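Side-chain contacts in IroE-like serine hydrolase (Shewanella oneidensis, PDB 3GFF), which probably hydrolyses ester bonds as a serine hydrolase of the esterase D family, with an alpha/beta-hydrolase fold: residues E52-F55 with D56-A59; A151-A154 with L155-R159. One frame throughout, in Å; residues are numbered along the deposited sequence.

Both interactions are local, each in a beta-alpha-beta unit of the alpha/beta-hydrolase fold: interaction 1 lies within helix 51-65, between strands 43-48 and 77-81, while interaction 2 spans the last turn of helix 146-156 and the residues just after it, on the way to strand 164-168. They do not touch; their nearest atoms are about 11 Å apart. Interaction 1 is mostly buried and joins an amide-imidazole hydrogen bond to an aromatic-methyl contact, with two waters spanning a kink on its exposed flank. Interaction 2 is partly buried and relies on charge, a carboxylate-guanidinium pair beside the hydrogen bonds that end its helix. Interaction 1 also borders the second subunit, whereas no other chain touches residues 151-159.

Interaction 1 (E52-F55 with D56-A59); sequences EDQF and DHMA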
loop_
_atom_site.group_PDB
_atom_site.type_symbol
_atom_site.label_atom_id
_atom_site.label_comp_id
_atom_site.label_asym_id
_atom_site.label_seq_id
_atom_site.Cartn_x
_atom_site.Cartn_y
_atom_site.Cartn_z
ATOM N N GLU A 52 -11.194 11.137 -7.446
ATOM C CA GLU A 52 -12.408 10.282 -7.465
ATOM C C GLU A 52 -12.039 8.826 -7.413
ATOM O O GLU A 52 -12.725 8.050 -6.819
ATOM C CB GLU A 52 -13.251 10.441 -8.750
ATOM C CG GLU A 52 -13.139 11.754 -9.478
ATOM C CD GLU A 52 -11.779 11.986 -10.078
ATOM O OE1 GLU A 52 -11.263 11.131 -10.841
ATOM O OE2 GLU A 52 -11.220 13.055 -9.800
ATOM N N ASP A 53 -10.936 8.485 -8.047
ATOM C CA ASP A 53 -10.441 7.107 -8.167
ATOM C C ASP A 53 -9.222 6.734 -7.289
ATOM O O ASP A 53 -9.137 5.597 -6.828
ATOM C CB ASP A 53 -10.082 6.845 -9.647
ATOM C CG ASP A 53 -11.306 6.851 -10.563
ATOM O OD1 ASP A 53 -12.434 6.730 -10.066
ATOM O OD2 ASP A 53 -11.150 6.956 -11.783
ATOM N N GLN A 54 -8.319 7.683 -7.047
ATOM C CA GLN A 54 -7.057 7.405 -6.323
ATOM C C GLN A 54 -6.990 7.840 -4.834
ATOM O O GLN A 54 -6.153 7.340 -4.086
ATOM C CB GLN A 54 -5.894 8.069 -7.067
ATOM C CG GLN A 54 -5.717 7.678 -8.571
ATOM C CD GLN A 54 -5.225 6.263 -8.777
ATOM O OE1 GLN A 54 -4.714 5.610 -7.867
ATOM N NE2 GLN A 54 -5.411 5.761 -9.983
ATOM N N PHE A 55 -7.888 8.726 -4.400
ATOM C CA PHE A 55 -7.790 9.304 -3.053
ATOM C C PHE A 55 -7.843 8.291 -1.929
ATOM O O PHE A 55 -6.976 8.301 -1.051
ATOM C CB PHE A 55 -8.868 10.366 -2.790
ATOM C CG PHE A 55 -8.724 11.024 -1.446
ATOM C CD1 PHE A 55 -7.826 12.082 -1.279
ATOM C CD2 PHE A 55 -9.448 10.573 -0.359
ATOM C CE1 PHE A 55 -7.659 12.696 -0.050
ATOM C CE2 PHE A 55 -9.289 11.178 0.889
ATOM C CZ PHE A 55 -8.396 12.248 1.041
ATOM N N ASP A 56 -8.855 7.434 -1.960
ATOM C CA ASP A 56 -9.050 6.410 -0.927
ATOM C C ASP A 56 -7.824 5.529 -0.592
ATOM O O ASP A 56 -7.447 5.445 0.568
ATOM C CB ASP A 56 -10.248 5.527 -1.271
ATOM C CG ASP A 56 -11.585 6.201 -0.998
ATOM O OD1 ASP A 56 -11.673 7.449 -0.846
ATOM O OD2 ASP A 56 -12.569 5.433 -0.889
ATOM N N HIS A 57 -7.206 4.876 -1.579
ATOM C CA HIS A 57 -6.059 4.001 -1.275
ATOM C C HIS A 57 -4.805 4.801 -0.994
ATOM O O HIS A 57 -3.980 4.368 -0.194
ATOM C CB HIS A 57 -5.787 2.925 -2.363
ATOM C CG HIS A 57 -5.129 3.449 -3.608
ATOM N ND1 HIS A 57 -3.769 3.356 -3.834
ATOM C CD2 HIS A 57 -5.649 4.042 -4.706
ATOM C CE1 HIS A 57 -3.476 3.907 -5.001
ATOM N NE2 HIS A 57 -4.599 4.328 -5.553
HETATM N N MSE A 58 -4.649 5.954 -1.646
HETATM C CA MSE A 58 -3.477 6.828 -1.430
HETATM C C MSE A 58 -3.540 7.477 -0.054
HETATM O O MSE A 58 -2.589 7.380 0.733
HETATM C CB MSE A 58 -3.372 7.901 -2.511
HETATM C CG MSE A 58 -2.937 7.381 -3.878
HETATM SE SE MSE A 58 -2.557 8.776 -5.091
HETATM C CE MSE A 58 -1.803 7.670 -6.528
ATOM N N ALA A 59 -4.668 8.120 0.252
ATOM C CA ALA A 59 -4.855 8.711 1.579
ATOM C C ALA A 59 -4.697 7.646 2.740
ATOM O O ALA A 59 -4.040 7.942 3.746
ATOM C CB ALA A 59 -6.206 9.460 1.663
HETATM O O HOH W 1 -11.041 7.285 -4.448
HETATM O O HOH W 2 -8.954 4.463 -4.003
#
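Gln54 OE1 accepts a hydrogen bond from His57 NE2 at 2.6 Å, almost straight at the proton (176°). The oxygen lies in the imidazole plane, at the ring edge, while the amide plane is turned 73° from the ring. His57 CG sits between its backbone N and carbonyl carbon (chi1 76°), which lays the ring alongside the Gln54 side chain. Selenomethionine Met58 runs extended past the same glutamine, its SE 3.9 Å from Gln54 CB and its CG over one face of the imidazole, toward the rim. Phe55 contributes a CH-pi contact: Ala59 CB lies over one ring face, 3.7 Å from the centroid and displaced toward the rim.

All this belongs to helix 51-65, the crossover between strands 43-48 and 77-81. The helix is kinked here, and water enters where turn bonds are missing: one water links Asp53 O to His57 N, at 3.0 Å from each, and another weakly bridges Glu52 O and Asp56 N. Regular bonding resumes with Met58 N to Gln54 O (3.2 Å) and Ala59 N to Phe55 O (2.7 Å).

Farther out, Ser251 OG also bonds Gln54 OE1 and His252 ND1 pairs with His57 ND1, fixing the amide and imidazole from helix 250-263. Phe64 of the second subunit stacks on the His57 ring, and Ile78 touches both Phe55 and Ala59.

Interaction 2 (A151-A154 with L155-R159); sequences AMEA and LRTDR
A Schellman motif ends helix 146-156 on its way to strand 164-168: Arg159 N bonds Ala154 O at 3.1 Å and Asp158 N bonds Leu155 O, with Asp158 at positive phi as the C-prime residue. In the last turn of the helix, Glu153 and Arg156 lie side by side in a two-nitrogen salt bridge. Arg156 NE meets Glu153 OE1 at 2.9 Å and NH2 meets OE2 at 3.2 Å, both on syn sides but tilted out of the carboxylate plane, while the oxygens stay close to the guanidinium plane; the two planes are 28° apart. A bend at chi3 (73°) turns the guanidinium edge to the acid. Tyr179 OH also bonds Glu153 OE1. Glu153 O takes two bonds from Thr157, from N and from OG1, each 2.7 Å long and on opposite faces of the carbonyl plane. Thr157 OG1 in turn accepts from Arg159 NE at 3.0 Å, while Arg159 NH1 forms salt bridges with Glu122 and Asp119. An alanine in place of Arg156 would probably leave both Glu153 oxygens without the guanidinium that bonds and neutralises them. Glu153 is buried, where a lone carboxylate would be costly, and the paired guanidinium is likely to stabilise the acid's ionised form.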
loop_
_atom_site.group_PDB
_atom_site.type_symbol
_atom_site.label_atom_id
_atom_site.label_comp_id
_atom_site.label_asym_id
_atom_site.label_seq_id
_atom_site.Cartn_x
_atom_site.Cartn_y
_atom_site.Cartn_z
ATOM N N ALA A 151 1.935 17.063 -13.464
ATOM C CA ALA A 151 3.210 17.173 -12.726
ATOM C C ALA A 151 4.297 17.663 -13.666
ATOM O O ALA A 151 4.971 18.632 -13.360
ATOM C CB ALA A 151 3.609 15.840 -12.094
HETATM N N MSE A 152 4.428 17.039 -14.842
HETATM C CA MSE A 152 5.482 17.430 -15.803
HETATM C C MSE A 152 5.353 18.874 -16.239
HETATM O O MSE A 152 6.349 19.576 -16.327
HETATM C CB MSE A 152 5.473 16.530 -17.051
HETATM C CG MSE A 152 5.873 15.059 -16.808
HETATM SE SE MSE A 152 7.516 14.862 -15.735
HETATM C CE MSE A 152 7.834 13.006 -15.854
ATOM N N GLU A 153 4.123 19.301 -16.538
ATOM C CA GLU A 153 3.850 20.667 -16.994
ATOM C C GLU A 153 4.086 21.716 -15.871
ATOM O O GLU A 153 4.630 22.786 -16.097
ATOM C CB GLU A 153 2.438 20.720 -17.573
ATOM C CG GLU A 153 2.073 22.001 -18.284
ATOM C CD GLU A 153 2.910 22.272 -19.527
ATOM O OE1 GLU A 153 3.788 21.443 -19.905
ATOM O OE2 GLU A 153 2.694 23.326 -20.111
ATOM N N ALA A 154 3.721 21.374 -14.646
ATOM C CA ALA A 154 3.972 22.225 -13.488
ATOM C C ALA A 154 5.485 22.450 -13.404
ATOM O O ALA A 154 5.932 23.591 -13.309
ATOM C CB ALA A 154 3.422 21.566 -12.197
ATOM N N LEU A 155 6.263 21.365 -13.484
ATOM C CA LEU A 155 7.717 21.464 -13.501
ATOM C C LEU A 155 8.130 22.241 -14.746
ATOM O O LEU A 155 8.795 23.263 -14.640
ATOM C CB LEU A 155 8.387 20.068 -13.422
ATOM C CG LEU A 155 9.920 19.914 -13.221
ATOM C CD1 LEU A 155 10.390 20.329 -11.832
ATOM C CD2 LEU A 155 10.379 18.428 -13.491
ATOM N N ARG A 156 7.650 21.828 -15.915
ATOM C CA ARG A 156 8.040 22.486 -17.163
ATOM C C ARG A 156 7.841 24.005 -17.176
ATOM O O ARG A 156 8.682 24.743 -17.731
ATOM C CB ARG A 156 7.310 21.893 -18.390
ATOM C CG ARG A 156 8.006 22.270 -19.716
ATOM C CD ARG A 156 7.165 21.915 -20.957
ATOM N NE ARG A 156 6.048 22.838 -21.090
ATOM C CZ ARG A 156 6.086 24.014 -21.717
ATOM N NH1 ARG A 156 7.183 24.434 -22.337
ATOM N NH2 ARG A 156 4.996 24.770 -21.756
ATOM N N THR A 157 6.741 24.471 -16.582
ATOM C CA THR A 157 6.399 25.899 -16.580
ATOM C C THR A 157 6.726 26.658 -15.269
ATOM O O THR A 157 6.170 27.722 -14.991
ATOM C CB THR A 157 4.916 26.053 -16.950
ATOM O OG1 THR A 157 4.103 25.382 -15.980
ATOM C CG2 THR A 157 4.674 25.419 -18.302
ATOM N N ASP A 158 7.629 26.086 -14.478
ATOM C CA ASP A 158 8.167 26.677 -13.251
ATOM C C ASP A 158 7.136 27.164 -12.230
ATOM O O ASP A 158 7.360 28.157 -11.569
ATOM C CB ASP A 158 9.146 27.777 -13.645
ATOM C CG ASP A 158 10.214 27.258 -14.609
ATOM O OD1 ASP A 158 10.225 26.040 -14.828
ATOM O OD2 ASP A 158 11.019 28.043 -15.137
ATOM N N ARG A 159 6.042 26.418 -12.064
ATOM C CA ARG A 159 4.987 26.851 -11.142
ATOM C C ARG A 159 5.595 26.911 -9.756
ATOM O O ARG A 159 6.172 25.923 -9.307
ATOM C CB ARG A 159 3.772 25.903 -11.143
ATOM C CG ARG A 159 3.146 25.701 -12.504
ATOM C CD ARG A 159 2.960 27.033 -13.246
ATOM N NE ARG A 159 2.049 26.893 -14.375
ATOM C CZ ARG A 159 0.731 27.142 -14.335
ATOM N NH1 ARG A 159 0.133 27.539 -13.223
ATOM N NH2 ARG A 159 0.003 27.008 -15.436
#